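Local atomic coordinates of Tetur07g02040 (PDB entry 6BDJ), a protein that binds ferric iron and is probably an intradiol ring-cleavage dioxygenase of the spider mite, adding both atoms of molecular oxygen to an aromatic substrate. Residues C34-P38 / D73-C77; I47-R53 / R117-Q123; A83-Q89 / I148-A154. One frame throughout, in Å; residues are numbered along the deposited sequence.

Contact 1 (C34-P38 / D73-C77)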
loop_
_atom_site.group_PDB
_atom_site.type_symbol
_atom_site.label_atom_id
_atom_site.label_comp_id
_atom_site.label_asym_id
_atom_site.label_seq_id
_atom_site.Cartn_x
_atom_site.Cartn_y
_atom_site.Cartn_z
ATOM N N CYS A 34 -12.159 1.146 15.769
ATOM C CA CYS A 34 -13.459 1.161 15.015
ATOM C C CYS A 34 -13.970 2.596 14.749
ATOM O O CYS A 34 -15.003 3.072 15.257
ATOM C CB CYS A 34 -14.507 0.264 15.698
ATOM S SG CYS A 34 -15.856 -0.215 14.596
ATOM N N SER A 35 -13.183 3.285 13.940
ATOM C CA SER A 35 -13.631 4.466 13.232
ATOM C C SER A 35 -13.222 4.289 11.772
ATOM O O SER A 35 -12.182 3.673 11.469
ATOM C CB SER A 35 -13.036 5.742 13.827
ATOM O OG SER A 35 -11.621 5.706 13.831
ATOM N N LEU A 36 -14.068 4.797 10.885
ATOM C CA LEU A 36 -13.907 4.613 9.468
ATOM C C LEU A 36 -12.528 5.082 9.018
ATOM O O LEU A 36 -12.178 6.252 9.173
ATOM C CB LEU A 36 -15.003 5.359 8.730
ATOM C CG LEU A 36 -14.992 5.303 7.200
ATOM C CD1 LEU A 36 -15.208 3.874 6.699
ATOM C CD2 LEU A 36 -16.042 6.283 6.680
ATOM N N SER A 37 -11.738 4.152 8.487
ATOM C CA SER A 37 -10.429 4.503 7.955
ATOM C C SER A 37 -10.573 5.493 6.806
ATOM O O SER A 37 -11.576 5.494 6.098
ATOM C CB SER A 37 -9.665 3.273 7.527
ATOM O OG SER A 37 -9.238 2.571 8.680
ATOM N N PRO A 38 -9.595 6.381 6.652
ATOM C CA PRO A 38 -9.682 7.305 5.549
ATOM C C PRO A 38 -9.339 6.613 4.226
ATOM O O PRO A 38 -8.606 5.628 4.209
ATOM C CB PRO A 38 -8.592 8.310 5.883
ATOM C CG PRO A 38 -7.536 7.464 6.530
ATOM C CD PRO A 38 -8.328 6.525 7.400
ATOM N N ASP A 73 -15.517 -4.475 9.624
ATOM C CA ASP A 73 -16.658 -3.711 9.108
ATOM C C ASP A 73 -16.873 -2.542 10.053
ATOM O O ASP A 73 -17.020 -2.731 11.257
ATOM C CB ASP A 73 -17.932 -4.583 9.007
ATOM C CG ASP A 73 -19.145 -3.840 8.392
ATOM O OD1 ASP A 73 -19.230 -2.596 8.484
ATOM O OD2 ASP A 73 -20.043 -4.515 7.833
ATOM N N PHE A 74 -16.882 -1.337 9.475
ATOM C CA PHE A 74 -17.116 -0.069 10.175
ATOM C C PHE A 74 -18.391 -0.077 11.011
ATOM O O PHE A 74 -18.429 0.457 12.122
ATOM C CB PHE A 74 -17.209 1.040 9.121
ATOM C CG PHE A 74 -17.725 2.347 9.631
ATOM C CD1 PHE A 74 -17.155 2.954 10.750
ATOM C CD2 PHE A 74 -18.753 3.003 8.962
ATOM C CE1 PHE A 74 -17.634 4.167 11.222
ATOM C CE2 PHE A 74 -19.214 4.234 9.406
ATOM C CZ PHE A 74 -18.653 4.819 10.538
ATOM N N ASN A 75 -19.426 -0.675 10.436
ATOM C CA ASN A 75 -20.775 -0.687 11.007
ATOM C C ASN A 75 -20.863 -1.555 12.256
ATOM O O ASN A 75 -21.403 -1.121 13.265
ATOM C CB ASN A 75 -21.788 -1.148 9.945
ATOM C CG ASN A 75 -21.789 -0.254 8.704
ATOM O OD1 ASN A 75 -22.283 0.882 8.724
ATOM N ND2 ASN A 75 -21.225 -0.769 7.623
ATOM N N THR A 76 -20.300 -2.755 12.188
ATOM C CA THR A 76 -20.370 -3.746 13.272
ATOM C C THR A 76 -19.092 -3.892 14.115
ATOM O O THR A 76 -19.112 -4.527 15.171
ATOM C CB THR A 76 -20.698 -5.143 12.695
ATOM O OG1 THR A 76 -19.671 -5.560 11.787
ATOM C CG2 THR A 76 -22.033 -5.127 11.956
ATOM N N CYS A 77 -17.974 -3.361 13.620
ATOM C CA CYS A 77 -16.639 -3.591 14.204
ATOM C C CYS A 77 -16.150 -5.077 14.150
ATOM O O CYS A 77 -15.080 -5.387 14.667
ATOM C CB CYS A 77 -16.532 -3.003 15.633
ATOM S SG CYS A 77 -17.101 -1.280 15.828
#
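C34 is bonded to C77 by a disulfide, and L36 lies over one face of the F74 ring. The C34 side chain points at the other segment from its first bond. Its CB lies 3.0 Å from C77 SG and 3.8 Å from C77 CB. The first torsion then sets SG opposite the backbone N and beside the carbonyl carbon (chi1 -160°). In that position C34 SG reaches C77 SG at 2.0 Å. The torsion about the S-S bond is -92°, a left-handed disulfide close to the relaxed value. C34 SG also passes 3.6 Å from F74 O, so the sulfur rests beside the backbone of the turn as well as on its partner. C77 reaches in differently, with its own SG beside its backbone N.

The second meeting point is apolar. L36 CB sits 3.9 Å from the centroid of the F74 ring and 16° off its normal, a CH-pi contact. The two side chains cross at about a right angle, and L36 CD1 trails over the same ring near CG.

The 73-77 segment is folded by bonds of its own. D73 OD1 takes the backbone N of N75 at 2.7 Å, an Asx turn, and N75 ND2 at 2.8 Å. C77 N is bonded to D73 O, which closes the turn that carries C77. Nearby, strand 218-226 receives S37, whose OG bonds to A225 N, and F74 pairs with I226 through the backbone.

The two segments share no hydrogen bond. Their union is one covalent link and one CH-pi contact at the surface, and the covalent part forms under oxidising conditions. That is consistent with a protein that probably enters the secretory pathway, as its signal peptide suggests.

Contact 2 (I47-R53 / R117-Q123)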
loop_
_atom_site.group_PDB
_atom_site.type_symbol
_atom_site.label_atom_id
_atom_site.label_comp_id
_atom_site.label_asym_id
_atom_site.label_seq_id
_atom_site.Cartn_x
_atom_site.Cartn_y
_atom_site.Cartn_z
ATOM N N ILE A 47 -2.961 -1.968 -11.166
ATOM C CA ILE A 47 -3.103 -2.963 -12.222
ATOM C C ILE A 47 -4.034 -4.018 -11.675
ATOM O O ILE A 47 -3.719 -4.725 -10.718
ATOM C CB ILE A 47 -1.771 -3.600 -12.639
ATOM C CG1 ILE A 47 -0.859 -2.546 -13.254
ATOM C CG2 ILE A 47 -2.005 -4.689 -13.694
ATOM C CD1 ILE A 47 0.545 -3.048 -13.615
ATOM N N GLU A 48 -5.192 -4.104 -12.302
ATOM C CA GLU A 48 -6.265 -4.928 -11.803
ATOM C C GLU A 48 -6.074 -6.362 -12.285
ATOM O O GLU A 48 -6.588 -6.761 -13.320
ATOM C CB GLU A 48 -7.620 -4.370 -12.219
ATOM C CG GLU A 48 -8.732 -5.056 -11.447
ATOM C CD GLU A 48 -10.119 -4.435 -11.616
ATOM O OE1 GLU A 48 -10.288 -3.415 -12.329
ATOM O OE2 GLU A 48 -11.038 -5.000 -10.996
ATOM N N GLU A 49 -5.304 -7.114 -11.517
ATOM C CA GLU A 49 -4.969 -8.510 -11.807
ATOM C C GLU A 49 -4.924 -9.281 -10.512
ATOM O O GLU A 49 -4.379 -8.804 -9.532
ATOM C CB GLU A 49 -3.602 -8.609 -12.503
ATOM C CG GLU A 49 -3.602 -8.201 -13.987
ATOM C CD GLU A 49 -2.194 -8.138 -14.576
ATOM O OE1 GLU A 49 -1.221 -8.417 -13.835
ATOM O OE2 GLU A 49 -2.038 -7.760 -15.766
ATOM N N ASP A 50 -5.482 -10.492 -10.540
ATOM C CA ASP A 50 -5.360 -11.448 -9.453
ATOM C C ASP A 50 -3.946 -12.045 -9.531
ATOM O O ASP A 50 -3.648 -12.877 -10.391
ATOM C CB ASP A 50 -6.408 -12.570 -9.578
ATOM C CG ASP A 50 -7.841 -12.104 -9.212
ATOM O OD1 ASP A 50 -8.062 -10.893 -8.978
ATOM O OD2 ASP A 50 -8.761 -12.956 -9.180
ATOM N N ILE A 51 -3.097 -11.576 -8.624
ATOM C CA ILE A 51 -1.794 -12.135 -8.384
ATOM C C ILE A 51 -1.794 -12.476 -6.915
ATOM O O ILE A 51 -1.317 -11.711 -6.071
ATOM C CB ILE A 51 -0.681 -11.159 -8.747
ATOM C CG1 ILE A 51 -0.860 -10.710 -10.198
ATOM C CG2 ILE A 51 0.679 -11.853 -8.592
ATOM C CD1 ILE A 51 0.059 -9.566 -10.604
ATOM N N ILE A 52 -2.389 -13.616 -6.620
ATOM C CA ILE A 52 -2.733 -13.958 -5.275
ATOM C C ILE A 52 -1.579 -14.700 -4.659
ATOM O O ILE A 52 -1.388 -15.876 -4.924
ATOM C CB ILE A 52 -4.026 -14.771 -5.199
ATOM C CG1 ILE A 52 -5.164 -14.033 -5.919
ATOM C CG2 ILE A 52 -4.402 -15.046 -3.728
ATOM C CD1 ILE A 52 -6.388 -14.899 -6.203
ATOM N N ARG A 53 -0.828 -13.986 -3.829
ATOM C CA ARG A 53 0.386 -14.506 -3.201
ATOM C C ARG A 53 0.735 -13.627 -2.033
ATOM O O ARG A 53 0.425 -12.417 -2.036
ATOM C CB ARG A 53 1.566 -14.432 -4.175
ATOM C CG ARG A 53 1.955 -13.008 -4.546
ATOM C CD ARG A 53 2.945 -12.957 -5.655
ATOM N NE ARG A 53 3.067 -11.627 -6.262
ATOM C CZ ARG A 53 4.010 -11.310 -7.143
ATOM N NH1 ARG A 53 4.902 -12.231 -7.509
ATOM N NH2 ARG A 53 4.044 -10.104 -7.692
ATOM N N ARG A 117 5.468 -7.506 -12.610
ATOM C CA ARG A 117 4.500 -7.349 -11.587
ATOM C C ARG A 117 5.095 -7.471 -10.206
ATOM O O ARG A 117 4.379 -7.731 -9.236
ATOM C CB ARG A 117 3.386 -8.368 -11.771
ATOM C CG ARG A 117 2.644 -8.247 -13.113
ATOM C CD ARG A 117 1.875 -6.932 -13.195
ATOM N NE ARG A 117 1.130 -6.896 -14.453
ATOM C CZ ARG A 117 1.554 -6.333 -15.575
ATOM N NH1 ARG A 117 2.756 -5.746 -15.647
ATOM N NH2 ARG A 117 0.790 -6.384 -16.651
ATOM N N PHE A 118 6.392 -7.222 -10.076
ATOM C CA PHE A 118 6.991 -7.209 -8.773
ATOM C C PHE A 118 6.295 -6.164 -7.900
ATOM O O PHE A 118 5.775 -5.144 -8.394
ATOM C CB PHE A 118 8.513 -6.929 -8.817
ATOM C CG PHE A 118 8.910 -5.612 -9.471
ATOM C CD1 PHE A 118 8.697 -4.391 -8.841
ATOM C CD2 PHE A 118 9.543 -5.601 -10.700
ATOM C CE1 PHE A 118 9.064 -3.196 -9.446
ATOM C CE2 PHE A 118 9.924 -4.413 -11.315
ATOM C CZ PHE A 118 9.688 -3.211 -10.681
ATOM N N LEU A 119 6.327 -6.461 -6.608
ATOM C CA LEU A 119 5.781 -5.618 -5.584
ATOM C C LEU A 119 4.294 -5.300 -5.775
ATOM O O LEU A 119 3.811 -4.207 -5.421
ATOM C CB LEU A 119 6.645 -4.364 -5.432
ATOM C CG LEU A 119 8.085 -4.647 -4.947
ATOM C CD1 LEU A 119 8.948 -3.396 -4.960
ATOM C CD2 LEU A 119 8.162 -5.285 -3.571
ATOM N N ARG A 120 3.572 -6.292 -6.296
ATOM C CA ARG A 120 2.150 -6.259 -6.393
ATOM C C ARG A 120 1.638 -7.555 -5.888
ATOM O O ARG A 120 2.202 -8.622 -6.204
ATOM C CB ARG A 120 1.737 -6.082 -7.845
ATOM C CG ARG A 120 2.193 -4.754 -8.437
ATOM C CD ARG A 120 1.777 -4.668 -9.895
ATOM N NE ARG A 120 2.240 -3.366 -10.362
ATOM C CZ ARG A 120 1.531 -2.240 -10.319
ATOM N NH1 ARG A 120 0.292 -2.206 -9.842
ATOM N NH2 ARG A 120 2.081 -1.115 -10.754
ATOM N N GLY A 121 0.572 -7.521 -5.100
ATOM C CA GLY A 121 -0.103 -8.787 -4.800
ATOM C C GLY A 121 -1.479 -8.599 -4.234
ATOM O O GLY A 121 -1.832 -7.483 -3.840
ATOM N N THR A 122 -2.201 -9.713 -4.160
ATOM C CA THR A 122 -3.535 -9.793 -3.624
ATOM C C THR A 122 -3.577 -10.871 -2.579
ATOM O O THR A 122 -2.980 -11.927 -2.775
ATOM C CB THR A 122 -4.534 -10.164 -4.720
ATOM O OG1 THR A 122 -4.359 -9.286 -5.837
ATOM C CG2 THR A 122 -5.966 -10.036 -4.208
ATOM N N GLN A 123 -4.273 -10.625 -1.468
ATOM C CA GLN A 123 -4.605 -11.693 -0.510
ATOM C C GLN A 123 -6.068 -11.554 -0.042
ATOM O O GLN A 123 -6.613 -10.449 0.036
ATOM C CB GLN A 123 -3.664 -11.653 0.689
ATOM C CG GLN A 123 -2.218 -12.036 0.379
ATOM C CD GLN A 123 -2.064 -13.540 0.236
ATOM O OE1 GLN A 123 -2.199 -14.101 -0.852
ATOM N NE2 GLN A 123 -1.854 -14.200 1.339
HETATM O O HOH W 1 -1.763 -3.960 -9.018
HETATM O O HOH W 2 -2.328 -8.028 -7.531
#
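R53 grips the backbone of R120, and R117 holds the carboxylate of E49. With R120, these arginines have the most surface buried here. R53 points away at its first bond. CG then falls between the backbone N and the carbonyl carbon (chi1 65°), and the extended chain brings the guanidinium back to the other segment. R53 NE at 3.1 Å and R53 NH2 at 2.8 Å both bond to R120 O, side-on and close to the guanidinium plane. One carbonyl oxygen thus serves two nitrogens.

R117 bends at its second torsion (chi2 -66°) and turns its NE edge to E49. R117 NE meets E49 OE1 at 2.9 Å, and R117 NH2 meets E49 OE2 at 3.3 Å. Each oxygen is approached from its syn side but tilted out of the carboxylate plane, and the two flat groups are 29° apart. I51 CD1 packs on R117 CB at 3.7 Å.

I47 CD1 packs over one face of the R120 guanidinium, above its centre and 3.5 Å from R120 CZ. Water 1 lies at the edge of the same group and joins R120 NH1 to I47 O. R120 NH2 bonds to S97 O and NH1 to Y45 O. Its orientation is therefore fixed beside the iron ligand Y96, probably as a second-shell residue.

The backbones meet in a single bridge, I52 with T122. T122 N bonds to I51 O at 2.9 Å, and R53 N bonds to T122 O at 3.2 Å. Water 2 links T122 OG1 to E49 O.

The 47-53 loop meets strand 120-124, an edge strand of this chain's sheet, through that bridge. Strand 84-88 pairs with that strand through G121 and I87, and Q123 packs on V131 and F133 of strand 130-136.

Contact 3 (A83-Q89 / I148-A154). With FE (Fe (III) ion), chain C.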
loop_
_atom_site.group_PDB
_atom_site.type_symbol
_atom_site.label_atom_id
_atom_site.label_comp_id
_atom_site.label_asym_id
_atom_site.label_seq_id
_atom_site.Cartn_x
_atom_site.Cartn_y
_atom_site.Cartn_z
ATOM N N ALA A 83 -12.708 -10.657 1.787
ATOM C CA ALA A 83 -12.380 -9.432 1.049
ATOM C C ALA A 83 -11.019 -9.595 0.344
ATOM O O ALA A 83 -10.058 -10.077 0.956
ATOM C CB ALA A 83 -12.329 -8.233 1.991
ATOM N N LYS A 84 -10.949 -9.216 -0.933
ATOM C CA LYS A 84 -9.694 -9.218 -1.677
ATOM C C LYS A 84 -8.950 -7.934 -1.367
ATOM O O LYS A 84 -9.479 -6.846 -1.594
ATOM C CB LYS A 84 -9.932 -9.323 -3.188
ATOM C CG LYS A 84 -10.004 -10.761 -3.686
ATOM C CD LYS A 84 -10.738 -10.873 -5.019
ATOM C CE LYS A 84 -9.953 -10.230 -6.148
ATOM N NZ LYS A 84 -10.411 -10.736 -7.470
ATOM N N VAL A 85 -7.732 -8.061 -0.838
ATOM C CA VAL A 85 -6.871 -6.892 -0.600
ATOM C C VAL A 85 -5.740 -6.899 -1.605
ATOM O O VAL A 85 -4.982 -7.863 -1.659
ATOM C CB VAL A 85 -6.233 -6.938 0.780
ATOM C CG1 VAL A 85 -5.368 -5.700 1.011
ATOM C CG2 VAL A 85 -7.308 -7.081 1.850
ATOM N N TYR A 86 -5.647 -5.825 -2.377
ATOM C CA TYR A 86 -4.526 -5.586 -3.239
ATOM C C TYR A 86 -3.564 -4.587 -2.633
ATOM O O TYR A 86 -3.983 -3.563 -2.124
ATOM C CB TYR A 86 -4.989 -4.969 -4.543
ATOM C CG TYR A 86 -5.957 -5.762 -5.374
ATOM C CD1 TYR A 86 -7.297 -5.861 -4.996
ATOM C CD2 TYR A 86 -5.562 -6.387 -6.565
ATOM C CE1 TYR A 86 -8.215 -6.552 -5.762
ATOM C CE2 TYR A 86 -6.483 -7.097 -7.342
ATOM C CZ TYR A 86 -7.814 -7.159 -6.930
ATOM O OH TYR A 86 -8.781 -7.807 -7.666
ATOM N N ILE A 87 -2.268 -4.843 -2.718
ATOM C CA ILE A 87 -1.278 -3.793 -2.504
ATOM C C ILE A 87 -0.373 -3.652 -3.699
ATOM O O ILE A 87 -0.208 -4.575 -4.496
ATOM C CB ILE A 87 -0.463 -3.988 -1.216
ATOM C CG1 ILE A 87 0.354 -5.283 -1.241
ATOM C CG2 ILE A 87 -1.412 -4.059 -0.019
ATOM C CD1 ILE A 87 1.339 -5.334 -0.084
ATOM N N TRP A 88 0.164 -2.450 -3.842
ATOM C CA TRP A 88 1.199 -2.178 -4.807
ATOM C C TRP A 88 2.024 -1.015 -4.333
ATOM O O TRP A 88 1.548 -0.120 -3.606
ATOM C CB TRP A 88 0.655 -1.951 -6.233
ATOM C CG TRP A 88 -0.193 -0.667 -6.452
ATOM C CD1 TRP A 88 0.141 0.453 -7.196
ATOM C CD2 TRP A 88 -1.522 -0.443 -5.994
ATOM N NE1 TRP A 88 -0.898 1.349 -7.207
ATOM C CE2 TRP A 88 -1.926 0.840 -6.466
ATOM C CE3 TRP A 88 -2.405 -1.178 -5.206
ATOM C CZ2 TRP A 88 -3.186 1.384 -6.181
ATOM C CZ3 TRP A 88 -3.663 -0.635 -4.932
ATOM C CH2 TRP A 88 -4.036 0.628 -5.419
ATOM N N GLN A 89 3.296 -1.058 -4.707
ATOM C CA GLN A 89 4.265 -0.109 -4.183
ATOM C C GLN A 89 5.464 -0.027 -5.137
ATOM O O GLN A 89 5.728 -0.942 -5.908
ATOM C CB GLN A 89 4.722 -0.555 -2.804
ATOM C CG GLN A 89 5.570 -1.816 -2.830
ATOM C CD GLN A 89 5.998 -2.300 -1.463
ATOM O OE1 GLN A 89 5.208 -2.855 -0.714
ATOM N NE2 GLN A 89 7.272 -2.141 -1.159
ATOM N N ILE A 148 2.722 2.725 0.596
ATOM C CA ILE A 148 2.226 1.544 -0.084
ATOM C C ILE A 148 0.754 1.769 -0.349
ATOM O O ILE A 148 -0.005 2.131 0.575
ATOM C CB ILE A 148 2.378 0.294 0.791
ATOM C CG1 ILE A 148 3.867 -0.008 1.040
ATOM C CG2 ILE A 148 1.712 -0.928 0.128
ATOM C CD1 ILE A 148 4.152 -1.088 2.083
ATOM N N HIS A 149 0.331 1.536 -1.581
ATOM C CA HIS A 149 -1.072 1.591 -1.897
ATOM C C HIS A 149 -1.794 0.324 -1.557
ATOM O O HIS A 149 -1.188 -0.752 -1.563
ATOM C CB HIS A 149 -1.278 1.751 -3.364
ATOM C CG HIS A 149 -0.761 3.010 -3.922
ATOM N ND1 HIS A 149 -1.576 4.110 -4.138
ATOM C CD2 HIS A 149 0.467 3.343 -4.360
ATOM C CE1 HIS A 149 -0.857 5.069 -4.689
ATOM N NE2 HIS A 149 0.381 4.625 -4.830
ATOM N N TYR A 150 -3.110 0.443 -1.382
ATOM C CA TYR A 150 -3.969 -0.707 -1.153
ATOM C C TYR A 150 -5.371 -0.415 -1.654
ATOM O O TYR A 150 -5.832 0.733 -1.629
ATOM C CB TYR A 150 -3.986 -1.134 0.321
ATOM C CG TYR A 150 -4.807 -0.250 1.224
ATOM C CD1 TYR A 150 -4.255 0.870 1.830
ATOM C CD2 TYR A 150 -6.132 -0.539 1.483
ATOM C CE1 TYR A 150 -5.016 1.690 2.659
ATOM C CE2 TYR A 150 -6.903 0.272 2.293
ATOM C CZ TYR A 150 -6.343 1.387 2.882
ATOM O OH TYR A 150 -7.140 2.178 3.698
ATOM N N ARG A 151 -6.035 -1.459 -2.116
ATOM C CA ARG A 151 -7.379 -1.376 -2.622
ATOM C C ARG A 151 -8.096 -2.648 -2.241
ATOM O O ARG A 151 -7.531 -3.738 -2.352
ATOM C CB ARG A 151 -7.336 -1.203 -4.132
ATOM C CG ARG A 151 -8.628 -1.479 -4.862
ATOM C CD ARG A 151 -8.579 -0.831 -6.245
ATOM N NE ARG A 151 -9.572 -1.414 -7.122
ATOM C CZ ARG A 151 -9.994 -0.946 -8.299
ATOM N NH1 ARG A 151 -9.559 0.204 -8.813
ATOM N NH2 ARG A 151 -10.905 -1.654 -8.980
ATOM N N ILE A 152 -9.328 -2.512 -1.765
ATOM C CA ILE A 152 -10.099 -3.636 -1.211
ATOM C C ILE A 152 -11.395 -3.847 -1.958
ATOM O O ILE A 152 -12.203 -2.926 -2.089
ATOM C CB ILE A 152 -10.419 -3.435 0.271
ATOM C CG1 ILE A 152 -9.109 -3.180 1.018
ATOM C CG2 ILE A 152 -11.125 -4.667 0.834
ATOM C CD1 ILE A 152 -9.277 -2.647 2.413
ATOM N N HIS A 153 -11.610 -5.081 -2.405
ATOM C CA HIS A 153 -12.866 -5.469 -3.019
ATOM C C HIS A 153 -13.598 -6.354 -2.050
ATOM O O HIS A 153 -13.001 -7.274 -1.486
ATOM C CB HIS A 153 -12.667 -6.227 -4.318
ATOM C CG HIS A 153 -11.956 -5.449 -5.378
ATOM N ND1 HIS A 153 -11.750 -5.950 -6.646
ATOM C CD2 HIS A 153 -11.430 -4.198 -5.374
ATOM C CE1 HIS A 153 -11.124 -5.049 -7.379
ATOM N NE2 HIS A 153 -10.910 -3.979 -6.629
ATOM N N ALA A 154 -14.876 -6.052 -1.834
ATOM C CA ALA A 154 -15.786 -6.921 -1.077
ATOM C C ALA A 154 -17.098 -6.913 -1.807
ATOM O O ALA A 154 -17.511 -5.862 -2.294
ATOM C CB ALA A 154 -15.983 -6.428 0.347
HETATM FE FE FE C . 2.351 5.630 -5.589
HETATM O O HOH W 3 1.222 6.076 -7.384
#
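W88 and H149 form the tight end of the contact. The W88 five-membered ring and the H149 imidazole make an offset stack, with centroids 4.4 Å apart and planes at 10°. W88 gets there because CG stands between its backbone N and carbonyl carbon (chi1 67°), which lays the indole across the neighbouring strand. Its far corner, CZ3, lies 3.8 Å from R151 CB. The stack probably helps hold the orientation of the imidazole, whose NE2 binds the ferric iron at 2.3 Å. Water 3, H147 and Y96 are further ligands.

The strands are antiparallel neighbours in the β-sheet core of the intradiol dioxygenase fold. K84-H153, Y86-R151 and W88-H149 are the hydrogen-bonded pairs. On the other face I87 CG2 packs on Y150 CB at 3.9 Å, and V85 pairs with I152.

The K84-H153 end is looser and partly open to solvent. Y86 turns its ring edge to the H153 face, with planes at 50°. R151 NE, in plane, bonds to H153 NE2 at 2.9 Å, while R151 NH1 pairs with E42. K84 NZ leaves the strand pair for D50.

How the contacts relate
Contacts 2 and 3 are neighbours in one sheet, with centres about 9 Å apart. Strand 84-88 lies between strands 120-124 and 148-154, so it joins the two contacts in the sheet. Q123 O to V85 N, a probable hydrogen bond, and the salt bridge from D50 to K84 link them directly. Along the chain their segments alternate, as do those of contacts 1 and 2. Contact 1 closes before contact 3 opens. Its centre is about 17 Å from that of contact 3 and 25 Å from that of contact 2. P38 touches Y150 by packing. The iron is bound by H149 of contact 3, with R120 of contact 2 nearby, while the disulfide ties the surface far from it.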